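Local coordinates for protein monooxygenase (Agrobacterium tumefaciens, PDB 2I7G) that probably catalyses the flavin-dependent oxygenation of an organic substrate, as a TIM-barrel member of the luciferase-like monooxygenase family, at residues Met22-Tyr27 and Asp328-Gln333; Thr98-Val103 and Glu128-Arg133; Ile198-Thr203 and Val217-Ile222; Pro231-Tyr236 and Thr252-His257. All coordinates share one frame; numbering follows the deposited sequence. Where two conformers were deposited one is given.

Interaction 1. Residues Met22-Tyr27 and Asp328-Gln333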
loop_
_atom_site.group_PDB
_atom_site.type_symbol
_atom_site.label_atom_id
_atom_site.label_comp_id
_atom_site.label_asym_id
_atom_site.label_seq_id
_atom_site.Cartn_x
_atom_site.Cartn_y
_atom_site.Cartn_z
HETATM N N MSE B 22 -8.423 24.629 14.948
HETATM C CA MSE B 22 -9.100 24.152 13.776
HETATM C C MSE B 22 -8.031 23.481 12.906
HETATM O O MSE B 22 -6.988 24.087 12.637
HETATM C CB MSE B 22 -9.676 25.363 13.034
HETATM C CG MSE B 22 -10.111 25.083 11.611
HETATM SE SE MSE B 22 -11.642 23.889 11.598
HETATM C CE MSE B 22 -13.055 25.156 12.046
ATOM N N GLU B 23 -8.268 22.251 12.478
ATOM C CA GLU B 23 -7.371 21.622 11.540
ATOM C C GLU B 23 -7.886 21.878 10.125
ATOM O O GLU B 23 -9.077 21.634 9.848
ATOM C CB GLU B 23 -7.358 20.101 11.741
ATOM C CG GLU B 23 -6.493 19.609 12.893
ATOM C CD GLU B 23 -6.491 18.073 12.928
ATOM O OE1 GLU B 23 -7.607 17.495 12.935
ATOM O OE2 GLU B 23 -5.383 17.463 12.951
ATOM N N LEU B 24 -7.027 22.337 9.220
ATOM C CA LEU B 24 -7.492 22.594 7.843
ATOM C C LEU B 24 -6.765 21.712 6.854
ATOM O O LEU B 24 -5.534 21.683 6.832
ATOM C CB LEU B 24 -7.285 24.053 7.425
ATOM C CG LEU B 24 -7.892 25.221 8.218
ATOM C CD1 LEU B 24 -9.388 25.116 8.366
ATOM C CD2 LEU B 24 -7.179 25.494 9.560
ATOM N N GLY B 25 -7.532 21.026 6.018
ATOM C CA GLY B 25 -6.949 20.089 5.102
ATOM C C GLY B 25 -7.616 20.012 3.749
ATOM O O GLY B 25 -8.566 20.773 3.433
ATOM N N LEU B 26 -7.136 19.046 2.981
ATOM C CA LEU B 26 -7.583 18.805 1.598
ATOM C C LEU B 26 -7.938 17.334 1.478
ATOM O O LEU B 26 -7.381 16.506 2.216
ATOM C CB LEU B 26 -6.455 19.043 0.589
ATOM C CG LEU B 26 -6.088 20.522 0.348
ATOM C CD1 LEU B 26 -4.665 20.692 -0.225
ATOM C CD2 LEU B 26 -7.160 21.159 -0.526
ATOM N N TYR B 27 -8.856 17.026 0.572
ATOM C CA TYR B 27 -9.027 15.612 0.133
ATOM C C TYR B 27 -9.313 15.540 -1.348
ATOM O O TYR B 27 -9.801 16.519 -1.922
ATOM C CB TYR B 27 -10.033 14.838 0.982
ATOM C CG TYR B 27 -11.493 15.209 0.820
ATOM C CD1 TYR B 27 -12.403 14.295 0.264
ATOM C CD2 TYR B 27 -11.972 16.460 1.234
ATOM C CE1 TYR B 27 -13.752 14.617 0.142
ATOM C CE2 TYR B 27 -13.328 16.803 1.087
ATOM C CZ TYR B 27 -14.200 15.873 0.529
ATOM O OH TYR B 27 -15.532 16.200 0.401
ATOM N N ASP B 328 -14.042 20.663 14.601
ATOM C CA ASP B 328 -12.578 20.587 14.875
ATOM C C ASP B 328 -11.701 20.559 13.624
ATOM O O ASP B 328 -10.501 20.852 13.672
ATOM C CB ASP B 328 -12.297 19.302 15.639
ATOM C CG ASP B 328 -13.054 19.270 16.940
ATOM O OD1 ASP B 328 -12.734 20.075 17.842
ATOM O OD2 ASP B 328 -14.012 18.482 17.027
ATOM N N ARG B 329 -12.310 20.172 12.520
ATOM C CA ARG B 329 -11.565 19.932 11.317
ATOM C C ARG B 329 -12.417 20.371 10.107
ATOM O O ARG B 329 -13.643 20.271 10.149
ATOM C CB ARG B 329 -11.158 18.438 11.267
ATOM C CG ARG B 329 -10.490 18.021 9.945
ATOM C CD ARG B 329 -10.104 16.515 9.969
ATOM N NE ARG B 329 -8.970 16.240 10.843
ATOM C CZ ARG B 329 -8.349 15.040 10.921
ATOM N NH1 ARG B 329 -8.761 14.011 10.202
ATOM N NH2 ARG B 329 -7.302 14.900 11.702
ATOM N N PHE B 330 -11.743 20.872 9.074
ATOM C CA PHE B 330 -12.364 21.338 7.825
ATOM C C PHE B 330 -11.564 20.745 6.688
ATOM O O PHE B 330 -10.357 21.017 6.590
ATOM C CB PHE B 330 -12.356 22.883 7.747
ATOM C CG PHE B 330 -12.820 23.430 6.438
ATOM C CD1 PHE B 330 -14.191 23.637 6.208
ATOM C CD2 PHE B 330 -11.900 23.736 5.414
ATOM C CE1 PHE B 330 -14.658 24.120 4.984
ATOM C CE2 PHE B 330 -12.355 24.284 4.188
ATOM C CZ PHE B 330 -13.740 24.451 3.968
ATOM N N LEU B 331 -12.201 19.957 5.810
ATOM C CA LEU B 331 -11.529 19.333 4.683
ATOM C C LEU B 331 -12.149 19.791 3.356
ATOM O O LEU B 331 -13.361 19.695 3.162
ATOM C CB LEU B 331 -11.625 17.797 4.753
ATOM C CG LEU B 331 -10.893 17.043 5.859
ATOM C CD1 LEU B 331 -10.925 15.520 5.467
ATOM C CD2 LEU B 331 -9.433 17.566 6.052
ATOM N N LEU B 332 -11.299 20.263 2.452
ATOM C CA LEU B 332 -11.775 20.873 1.208
ATOM C C LEU B 332 -11.371 19.992 0.025
ATOM O O LEU B 332 -10.172 19.645 -0.089
ATOM C CB LEU B 332 -11.091 22.249 1.104
ATOM C CG LEU B 332 -11.459 23.051 -0.137
ATOM C CD1 LEU B 332 -12.981 23.346 -0.217
ATOM C CD2 LEU B 332 -10.567 24.390 -0.257
ATOM N N GLN B 333 -12.313 19.686 -0.869
ATOM C CA GLN B 333 -12.007 18.934 -2.099
ATOM C C GLN B 333 -12.087 19.911 -3.278
ATOM O O GLN B 333 -13.182 20.376 -3.635
ATOM C CB GLN B 333 -12.967 17.749 -2.279
ATOM C CG GLN B 333 -12.730 17.005 -3.600
ATOM C CD GLN B 333 -13.578 15.739 -3.743
ATOM O OE1 GLN B 333 -13.605 14.877 -2.857
ATOM N NE2 GLN B 333 -14.190 15.594 -4.858
#

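Interaction 2. Residues Thr98-Val103 and Glu128-Arg133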
loop_
_atom_site.group_PDB
_atom_site.type_symbol
_atom_site.label_atom_id
_atom_site.label_comp_id
_atom_site.label_asym_id
_atom_site.label_seq_id
_atom_site.Cartn_x
_atom_site.Cartn_y
_atom_site.Cartn_z
ATOM N N THR B 98 -4.610 10.599 5.499
ATOM C CA THR B 98 -5.826 9.788 5.816
ATOM C C THR B 98 -6.472 9.249 4.541
ATOM O O THR B 98 -6.378 9.864 3.470
ATOM C CB THR B 98 -6.890 10.586 6.651
ATOM O OG1 THR B 98 -8.017 9.765 6.988
ATOM C CG2 THR B 98 -7.398 11.835 5.893
ATOM N N SER B 99 -7.146 8.115 4.658
ATOM C CA SER B 99 -8.144 7.799 3.610
ATOM C C SER B 99 -9.357 8.768 3.765
ATOM O O SER B 99 -9.570 9.340 4.836
ATOM C CB SER B 99 -8.592 6.343 3.692
ATOM O OG SER B 99 -9.070 6.022 4.988
ATOM N N ALA B 100 -10.139 8.927 2.706
ATOM C CA ALA B 100 -11.307 9.832 2.716
ATOM C C ALA B 100 -12.203 9.477 1.512
ATOM O O ALA B 100 -12.388 10.306 0.632
ATOM C CB ALA B 100 -10.807 11.341 2.645
ATOM N N VAL B 101 -12.728 8.245 1.446
ATOM C CA VAL B 101 -12.807 7.298 2.585
ATOM C C VAL B 101 -12.252 5.943 2.172
ATOM O O VAL B 101 -12.029 5.679 0.974
ATOM C CB VAL B 101 -14.299 7.059 3.051
ATOM C CG1 VAL B 101 -14.949 8.401 3.341
ATOM C CG2 VAL B 101 -15.100 6.322 1.958
ATOM N N SER B 102 -11.990 5.122 3.168
ATOM C CA SER B 102 -11.775 3.685 3.025
ATOM C C SER B 102 -13.188 3.074 3.000
ATOM O O SER B 102 -13.962 3.278 3.938
ATOM C CB SER B 102 -11.014 3.158 4.235
ATOM O OG SER B 102 -9.637 3.504 4.183
ATOM N N VAL B 103 -13.551 2.351 1.937
ATOM C CA VAL B 103 -14.873 1.686 1.898
ATOM C C VAL B 103 -14.695 0.366 2.680
ATOM O O VAL B 103 -14.511 -0.739 2.124
ATOM C CB VAL B 103 -15.397 1.477 0.458
ATOM C CG1 VAL B 103 -16.813 0.854 0.494
ATOM C CG2 VAL B 103 -15.416 2.844 -0.295
ATOM N N GLU B 128 -4.106 8.062 9.447
ATOM C CA GLU B 128 -5.477 7.923 9.948
ATOM C C GLU B 128 -6.306 7.180 8.910
ATOM O O GLU B 128 -5.964 7.129 7.683
ATOM C CB GLU B 128 -6.134 9.311 10.205
ATOM C CG GLU B 128 -5.353 10.254 11.099
ATOM C CD GLU B 128 -6.113 11.521 11.397
ATOM O OE1 GLU B 128 -7.205 11.728 10.798
ATOM O OE2 GLU B 128 -5.590 12.307 12.214
ATOM N N ILE B 129 -7.395 6.594 9.404
ATOM C CA ILE B 129 -8.369 5.916 8.539
ATOM C C ILE B 129 -9.695 6.665 8.672
ATOM O O ILE B 129 -10.132 6.937 9.799
ATOM C CB ILE B 129 -8.597 4.435 8.992
ATOM C CG1 ILE B 129 -7.289 3.629 8.860
ATOM C CG2 ILE B 129 -9.765 3.831 8.163
ATOM C CD1 ILE B 129 -7.324 2.246 9.640
HETATM N N MSE B 130 -10.319 7.014 7.539
HETATM C CA MSE B 130 -11.701 7.510 7.584
HETATM C C MSE B 130 -12.565 6.495 6.861
HETATM O O MSE B 130 -12.434 6.302 5.637
HETATM C CB MSE B 130 -11.822 8.908 6.960
HETATM C CG MSE B 130 -13.245 9.414 7.003
HETATM SE SE MSE B 130 -13.452 11.018 5.846
HETATM C CE MSE B 130 -11.781 11.965 6.189
ATOM N N ALA B 131 -13.383 5.787 7.635
ATOM C CA ALA B 131 -14.174 4.690 7.075
ATOM C C ALA B 131 -15.574 5.204 6.718
ATOM O O ALA B 131 -16.206 5.943 7.496
ATOM C CB ALA B 131 -14.275 3.585 8.069
ATOM N N GLY B 132 -16.065 4.802 5.565
ATOM C CA GLY B 132 -17.419 5.170 5.199
ATOM C C GLY B 132 -17.969 4.392 4.027
ATOM O O GLY B 132 -17.314 3.504 3.465
ATOM N N ARG B 133 -19.191 4.756 3.668
ATOM C CA ARG B 133 -19.932 4.093 2.597
ATOM C C ARG B 133 -19.303 4.345 1.215
ATOM O O ARG B 133 -19.232 3.436 0.384
ATOM C CB ARG B 133 -21.394 4.560 2.678
ATOM C CG ARG B 133 -22.315 4.017 1.637
ATOM C CD ARG B 133 -23.737 4.573 1.902
ATOM N NE ARG B 133 -24.640 3.443 1.852
ATOM C CZ ARG B 133 -25.218 2.883 2.907
ATOM N NH1 ARG B 133 -25.959 1.822 2.716
ATOM N NH2 ARG B 133 -25.072 3.396 4.133
HETATM O O HOH W 1 -9.270 11.016 9.023
#

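Interaction 3. Residues Ile198-Thr203 and Val217-Ile222. With SO4 (sulfate ion), chain E.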
loop_
_atom_site.group_PDB
_atom_site.type_symbol
_atom_site.label_atom_id
_atom_site.label_comp_id
_atom_site.label_asym_id
_atom_site.label_seq_id
_atom_site.Cartn_x
_atom_site.Cartn_y
_atom_site.Cartn_z
ATOM N N ILE B 198 -15.340 8.214 11.234
ATOM C CA ILE B 198 -16.457 7.695 10.494
ATOM C C ILE B 198 -16.992 8.819 9.579
ATOM O O ILE B 198 -17.418 9.888 10.056
ATOM C CB ILE B 198 -17.572 7.182 11.441
ATOM C CG1 ILE B 198 -17.038 6.093 12.369
ATOM C CG2 ILE B 198 -18.794 6.697 10.632
ATOM C CD1 ILE B 198 -16.314 4.956 11.701
ATOM N N ALA B 199 -16.986 8.566 8.279
ATOM C CA ALA B 199 -17.598 9.494 7.307
ATOM C C ALA B 199 -19.096 9.250 7.242
ATOM O O ALA B 199 -19.554 8.102 7.126
ATOM C CB ALA B 199 -16.959 9.320 5.911
ATOM N N VAL B 200 -19.861 10.330 7.315
ATOM C CA VAL B 200 -21.320 10.245 7.293
ATOM C C VAL B 200 -21.845 11.238 6.238
ATOM O O VAL B 200 -21.224 12.289 6.004
ATOM C CB VAL B 200 -21.903 10.495 8.700
ATOM C CG1 VAL B 200 -21.387 9.444 9.681
ATOM C CG2 VAL B 200 -21.556 11.914 9.242
ATOM N N GLY B 201 -22.967 10.898 5.606
ATOM C CA GLY B 201 -23.560 11.758 4.574
ATOM C C GLY B 201 -24.800 12.525 5.009
ATOM O O GLY B 201 -25.351 13.329 4.237
ATOM N N GLY B 202 -25.262 12.327 6.230
ATOM C CA GLY B 202 -26.431 13.102 6.634
ATOM C C GLY B 202 -27.686 12.290 6.830
ATOM O O GLY B 202 -28.806 12.805 6.686
ATOM N N THR B 203 -27.487 11.025 7.164
ATOM C CA THR B 203 -28.551 10.116 7.562
ATOM C C THR B 203 -28.387 9.965 9.072
ATOM O O THR B 203 -27.297 9.616 9.547
ATOM C CB THR B 203 -28.471 8.741 6.784
ATOM O OG1 THR B 203 -27.870 7.710 7.588
ATOM C CG2 THR B 203 -27.683 8.903 5.484
ATOM N N VAL B 217 -16.406 12.046 13.783
ATOM C CA VAL B 217 -17.264 11.953 12.607
ATOM C C VAL B 217 -16.909 13.037 11.599
ATOM O O VAL B 217 -16.572 14.186 11.969
ATOM C CB VAL B 217 -18.778 12.007 12.935
ATOM C CG1 VAL B 217 -19.186 10.750 13.704
ATOM C CG2 VAL B 217 -19.152 13.279 13.747
ATOM N N ALA B 218 -16.984 12.681 10.322
ATOM C CA ALA B 218 -16.741 13.665 9.238
ATOM C C ALA B 218 -18.003 13.708 8.390
ATOM O O ALA B 218 -18.361 12.703 7.773
ATOM C CB ALA B 218 -15.532 13.235 8.387
ATOM N N LEU B 219 -18.658 14.858 8.365
ATOM C CA LEU B 219 -19.896 15.047 7.643
ATOM C C LEU B 219 -19.675 15.639 6.235
ATOM O O LEU B 219 -19.113 16.733 6.088
ATOM C CB LEU B 219 -20.750 16.023 8.437
ATOM C CG LEU B 219 -22.134 16.305 7.887
ATOM C CD1 LEU B 219 -23.008 15.021 7.681
ATOM C CD2 LEU B 219 -22.788 17.254 8.905
ATOM N N ALA B 220 -20.157 14.942 5.214
ATOM C CA ALA B 220 -20.154 15.504 3.838
ATOM C C ALA B 220 -21.286 16.540 3.672
ATOM O O ALA B 220 -22.460 16.247 3.938
ATOM C CB ALA B 220 -20.266 14.380 2.805
ATOM N N ILE B 221 -20.930 17.766 3.283
ATOM C CA ILE B 221 -21.922 18.847 3.099
ATOM C C ILE B 221 -22.250 18.925 1.613
ATOM O O ILE B 221 -21.486 19.486 0.817
ATOM C CB ILE B 221 -21.412 20.237 3.580
ATOM C CG1 ILE B 221 -20.880 20.188 5.030
ATOM C CG2 ILE B 221 -22.515 21.352 3.376
ATOM C CD1 ILE B 221 -21.871 19.661 6.041
ATOM N N ILE B 222 -23.353 18.301 1.223
ATOM C CA ILE B 222 -23.684 18.220 -0.197
ATOM C C ILE B 222 -25.093 18.774 -0.409
ATOM O O ILE B 222 -26.061 18.236 0.130
ATOM C CB ILE B 222 -23.497 16.760 -0.728
ATOM C CG1 ILE B 222 -21.989 16.389 -0.596
ATOM C CG2 ILE B 222 -24.089 16.590 -2.145
ATOM C CD1 ILE B 222 -21.463 15.237 -1.433
HETATM S S SO4 E . -24.205 7.409 5.315
HETATM O O1 SO4 E . -23.015 6.724 4.825
HETATM O O2 SO4 E . -23.893 8.403 6.331
HETATM O O3 SO4 E . -24.877 8.064 4.186
HETATM O O4 SO4 E . -25.064 6.373 5.900
HETATM O O HOH W 2 -24.255 14.669 2.537
#

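Interaction 4. Residues Pro231-Tyr236 and Thr252-His257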
loop_
_atom_site.group_PDB
_atom_site.type_symbol
_atom_site.label_atom_id
_atom_site.label_comp_id
_atom_site.label_asym_id
_atom_site.label_seq_id
_atom_site.Cartn_x
_atom_site.Cartn_y
_atom_site.Cartn_z
ATOM N N PRO B 231 -28.056 20.399 12.757
ATOM C CA PRO B 231 -28.731 19.470 13.675
ATOM C C PRO B 231 -28.144 18.051 13.692
ATOM O O PRO B 231 -28.313 17.331 14.692
ATOM C CB PRO B 231 -30.183 19.459 13.174
ATOM C CG PRO B 231 -30.362 20.787 12.513
ATOM C CD PRO B 231 -29.020 21.030 11.830
ATOM N N LEU B 232 -27.457 17.654 12.621
ATOM C CA LEU B 232 -26.849 16.308 12.592
ATOM C C LEU B 232 -25.804 16.208 13.681
ATOM O O LEU B 232 -25.654 15.154 14.312
ATOM C CB LEU B 232 -26.237 15.950 11.222
ATOM C CG LEU B 232 -27.277 15.706 10.103
ATOM C CD1 LEU B 232 -26.594 15.564 8.757
ATOM C CD2 LEU B 232 -28.185 14.458 10.359
ATOM N N PHE B 233 -25.075 17.300 13.910
ATOM C CA PHE B 233 -24.060 17.284 14.963
ATOM C C PHE B 233 -24.718 17.276 16.364
ATOM O O PHE B 233 -24.137 16.722 17.297
ATOM C CB PHE B 233 -23.091 18.446 14.842
ATOM C CG PHE B 233 -22.046 18.237 13.770
ATOM C CD1 PHE B 233 -21.767 16.950 13.301
ATOM C CD2 PHE B 233 -21.331 19.299 13.267
ATOM C CE1 PHE B 233 -20.794 16.743 12.301
ATOM C CE2 PHE B 233 -20.352 19.108 12.270
ATOM C CZ PHE B 233 -20.081 17.844 11.803
ATOM N N ASP B 234 -25.905 17.903 16.493
ATOM C CA ASP B 234 -26.745 17.743 17.702
ATOM C C ASP B 234 -26.976 16.284 18.016
ATOM O O ASP B 234 -26.838 15.841 19.154
ATOM C CB ASP B 234 -28.157 18.392 17.544
ATOM C CG ASP B 234 -28.137 19.908 17.579
ATOM O OD1 ASP B 234 -27.045 20.480 17.811
ATOM O OD2 ASP B 234 -29.241 20.530 17.396
ATOM N N LEU B 235 -27.382 15.543 16.995
ATOM C CA LEU B 235 -27.717 14.153 17.151
ATOM C C LEU B 235 -26.498 13.312 17.532
ATOM O O LEU B 235 -26.596 12.419 18.372
ATOM C CB LEU B 235 -28.319 13.658 15.860
ATOM C CG LEU B 235 -28.866 12.254 15.748
ATOM C CD1 LEU B 235 -30.045 12.063 16.715
ATOM C CD2 LEU B 235 -29.318 12.128 14.307
ATOM N N TYR B 236 -25.352 13.596 16.893
ATOM C CA TYR B 236 -24.065 12.997 17.270
ATOM C C TYR B 236 -23.770 13.185 18.777
ATOM O O TYR B 236 -23.488 12.225 19.493
ATOM C CB TYR B 236 -22.985 13.691 16.433
ATOM C CG TYR B 236 -21.581 13.315 16.750
ATOM C CD1 TYR B 236 -21.134 12.005 16.568
ATOM C CD2 TYR B 236 -20.684 14.276 17.234
ATOM C CE1 TYR B 236 -19.796 11.633 16.850
ATOM C CE2 TYR B 236 -19.364 13.932 17.538
ATOM C CZ TYR B 236 -18.920 12.610 17.326
ATOM O OH TYR B 236 -17.616 12.276 17.590
ATOM N N THR B 252 -15.324 16.462 15.351
ATOM C CA THR B 252 -16.161 16.600 14.177
ATOM C C THR B 252 -15.394 17.288 13.062
ATOM O O THR B 252 -14.555 18.183 13.289
ATOM C CB THR B 252 -17.470 17.377 14.499
ATOM O OG1 THR B 252 -17.127 18.664 15.022
ATOM C CG2 THR B 252 -18.355 16.603 15.549
ATOM N N SER B 253 -15.712 16.907 11.837
ATOM C CA SER B 253 -15.142 17.539 10.661
ATOM C C SER B 253 -16.303 17.828 9.702
ATOM O O SER B 253 -17.344 17.117 9.684
ATOM C CB SER B 253 -14.150 16.556 9.975
ATOM O OG SER B 253 -13.561 17.194 8.864
ATOM N N ILE B 254 -16.119 18.848 8.877
ATOM C CA ILE B 254 -16.976 18.972 7.694
ATOM C C ILE B 254 -16.121 18.797 6.440
ATOM O O ILE B 254 -14.979 19.296 6.362
ATOM C CB ILE B 254 -17.830 20.261 7.672
ATOM C CG1 ILE B 254 -16.949 21.522 7.508
ATOM C CG2 ILE B 254 -18.791 20.318 8.933
ATOM C CD1 ILE B 254 -17.752 22.854 7.431
ATOM N N ASN B 255 -16.667 18.064 5.474
ATOM C CA ASN B 255 -15.966 17.733 4.236
ATOM C C ASN B 255 -16.770 18.403 3.117
ATOM O O ASN B 255 -17.920 18.063 2.913
ATOM C CB ASN B 255 -15.999 16.226 4.003
ATOM C CG ASN B 255 -15.179 15.437 5.011
ATOM O OD1 ASN B 255 -14.604 15.974 5.949
ATOM N ND2 ASN B 255 -15.156 14.116 4.809
ATOM N N VAL B 256 -16.165 19.362 2.429
ATOM C CA VAL B 256 -16.896 20.187 1.481
ATOM C C VAL B 256 -16.145 20.271 0.140
ATOM O O VAL B 256 -14.913 20.047 0.074
ATOM C CB VAL B 256 -17.088 21.632 2.043
ATOM C CG1 VAL B 256 -17.715 21.578 3.420
ATOM C CG2 VAL B 256 -15.752 22.424 2.107
ATOM N N HIS B 257 -16.888 20.649 -0.894
ATOM C CA HIS B 257 -16.287 20.936 -2.185
ATOM C C HIS B 257 -16.048 22.421 -2.306
ATOM O O HIS B 257 -16.778 23.224 -1.720
ATOM C CB HIS B 257 -17.189 20.448 -3.308
ATOM C CG HIS B 257 -17.366 18.963 -3.301
ATOM N ND1 HIS B 257 -18.566 18.355 -2.991
ATOM C CD2 HIS B 257 -16.476 17.960 -3.494
ATOM C CE1 HIS B 257 -18.413 17.040 -3.031
ATOM N NE2 HIS B 257 -17.163 16.775 -3.352
#

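Interaction 1. Residues Met22-Tyr27 and Asp328-Gln333
Gln-333 CB lies over one face of the Tyr-27 ring, 3.7 Å from its centroid in a CH-pi contact displaced toward the rim, while Leu-331 O comes to the ring's edge, 3.6 Å from Tyr-27 CE2. The ring gets there because CG sits between the backbone N and the carbonyl carbon (chi1 71°), which folds it back across the neighbouring strand. The second flat group, the guanidinium of Arg-329, receives Glu-23 at its edge and in its plane. NE and NH2 grip it side-on, both on OE1, with Arg-329 NE to Glu-23 OE1 at 2.8 Å and Arg-329 NH2 to Glu-23 OE1 at 2.9 Å. They approach from the same face of the carboxylate, whose plane is turned 42° from the guanidinium. The Phe-330 ring stands on the other side of the sheet, where Leu-24 CD1 meets Phe-330 CB at 3.8 Å and helices 311-325 and 341-363 cover both. Beneath the side chains runs a parallel ladder, from Glu-23 N on Asp-328 O (2.9 Å) to Tyr-27 N on Leu-332 O (3.0 Å). It joins the first and last strands of the barrel and so closes it. Arg-329 NH1 also pairs with Glu-128, so this buried cation is shared between two carboxylates, which probably offset its positive charge and help fix how the guanidinium is turned inside the barrel.

Interaction 2. Residues Thr98-Val103 and Glu128-Arg133
Met-130 N donates to Ser-99 OG at 3.0 Å (158°), a side-chain hydroxyl standing where a backbone carbonyl would be expected in a regular ladder. Three residues after Ser-99, Ser-102 N binds Met-130 O at 2.8 Å and Gly-132 N binds Ser-102 O at 3.1 Å, so the pairing resumes with its register moved by one. The selenomethionine side chain of Met-130 runs out beside the loop of Ala-100 and Val-101: its CE touches Ala-100 CB at 3.7 Å, and its SE meets Val-101 CG1 at 3.9 Å, the two side chains crossing at about a right angle. In the next shell, Ser-99 OG is held by Ser-102 OG at 2.7 Å, its place between backbone N and carbonyl carbon (chi1 55°) letting it serve both partners. Thr-98 OG1 donates to Ser-99 O, and a water bridges that hydroxyl to Glu-128 OE1, whose carboxylate also forms a salt bridge with Arg-96. Phe-116 of helix 109-122 backs both serines. The kink centres on a cis peptide between Ala-100 and Val-101, where the chain leaves strand 96-99. A non-prolyl cis peptide after the third barrel strand is a hallmark of luciferase-like enzymes, and in relatives such as bacterial luciferase it lies at the flavin site.

Interaction 3. Residues Ile198-Thr203 and Val217-Ile222
A right-handed beta-alpha-beta crossover of the barrel brings together Val-200 and Leu-219, and the loop leaving its first strand holds a sulfate. Val-200 CG2 packs on Leu-219 CD1 at 3.8 Å, the two side chains crossing at about a right angle; with CG trans to the backbone N (chi1 -177°), Leu-219 swings its CD1 methyl back over the neighbouring strand. Three backbone bonds stitch the parallel pair: Ala-218 N to Ile-198 O at 2.8 Å, Val-200 N to Ala-218 O at 2.8 Å and Ala-220 N to Val-200 O at 3.0 Å. Past this point the strands part. Gly-201 N, directed away from strand 217-220, reaches sulfate O2 at 2.8 Å in a nearly straight bond (169°), and Ser-206 OG holds the same anion near the start of helix 204-212. The sulfate probably came from the crystallisation liquor, yet its place is consistent with a phosphate site, as in flavin-binding relatives. Gly-202, with a positive phi of 112°, turns the chain toward Thr-203, the N-cap of the helix. On the outside, helix 204-212 covers Val-200 and helix 230-242 covers Leu-219; within the sheet, strand 127-131 flanks Ala-199 and strand 252-260 flanks Val-217 and Leu-219.

Interaction 4. Residues Pro231-Tyr236 and Thr252-His257
Phe-233 and Thr-252 meet where helix 230-242 lies back across strand 252-260, the second half of a beta-alpha-beta unit of the TIM barrel that begins with strand 217-220. The helix runs nearly antiparallel to the strand, at 151°, with the short axes 11.0 Å apart, a spacing filled by side chains. The tight part is small. Thr-252 CB sits over one face of the Phe-233 ring, 4.0 Å from its centroid and nearer the rim than the centre, in a CH-pi contact made by side chains approaching from opposite directions. Thr-252 CG2 lies anti to its own carbonyl carbon, and in this position the methyl reaches the second aromatic, 3.5 Å from Tyr-236 CE2, meeting that ring obliquely. Ile-254 CG2 adds a contact of 3.9 Å with Phe-233 CE2. Around this patch, Phe-325 meets the Phe-233 ring, Leu-219 and Val-217 of the preceding strand touch Phe-233 and Tyr-236 in turn, and Tyr-236 OH is tied to Leu-215 O. The other side of the helix is loose: Pro-231 and Asp-234 are exposed, and together with Leu-235 they touch neighbouring molecules of the crystal rather than the strand. The strand also draws off after Ile-254, taking His-257 toward helix 279-286, where its ND1 bonds to Arg-286. Back at the packed end, the Phe-233 ring turns an edge to the strand backbone, with Ser-253 O in the ring plane 3.5 Å from CZ.

All four contacts reach one curled parallel sheet, the barrel wall: interactions 1 to 3 pair its strands or the loops leaving them, and interaction 4 packs a helix on it. Interaction 1 joins the first and last strands of the barrel, while interactions 2, 3 and 4 follow in series between them. Interactions 3 and 4 lie closest, their centres about 6 Å apart; interactions 2 and 4 are about 16 Å apart. Probable backbone hydrogen bonds, Ala-131 O with Ala-199 N and Asp-328 N with Thr-252 O, continue the sheet from one interaction to the next. Inside the barrel, Leu-331 touches Met-130, so distant segments share one interior. The loops of interactions 2 and 3 probably help shape the active-site end.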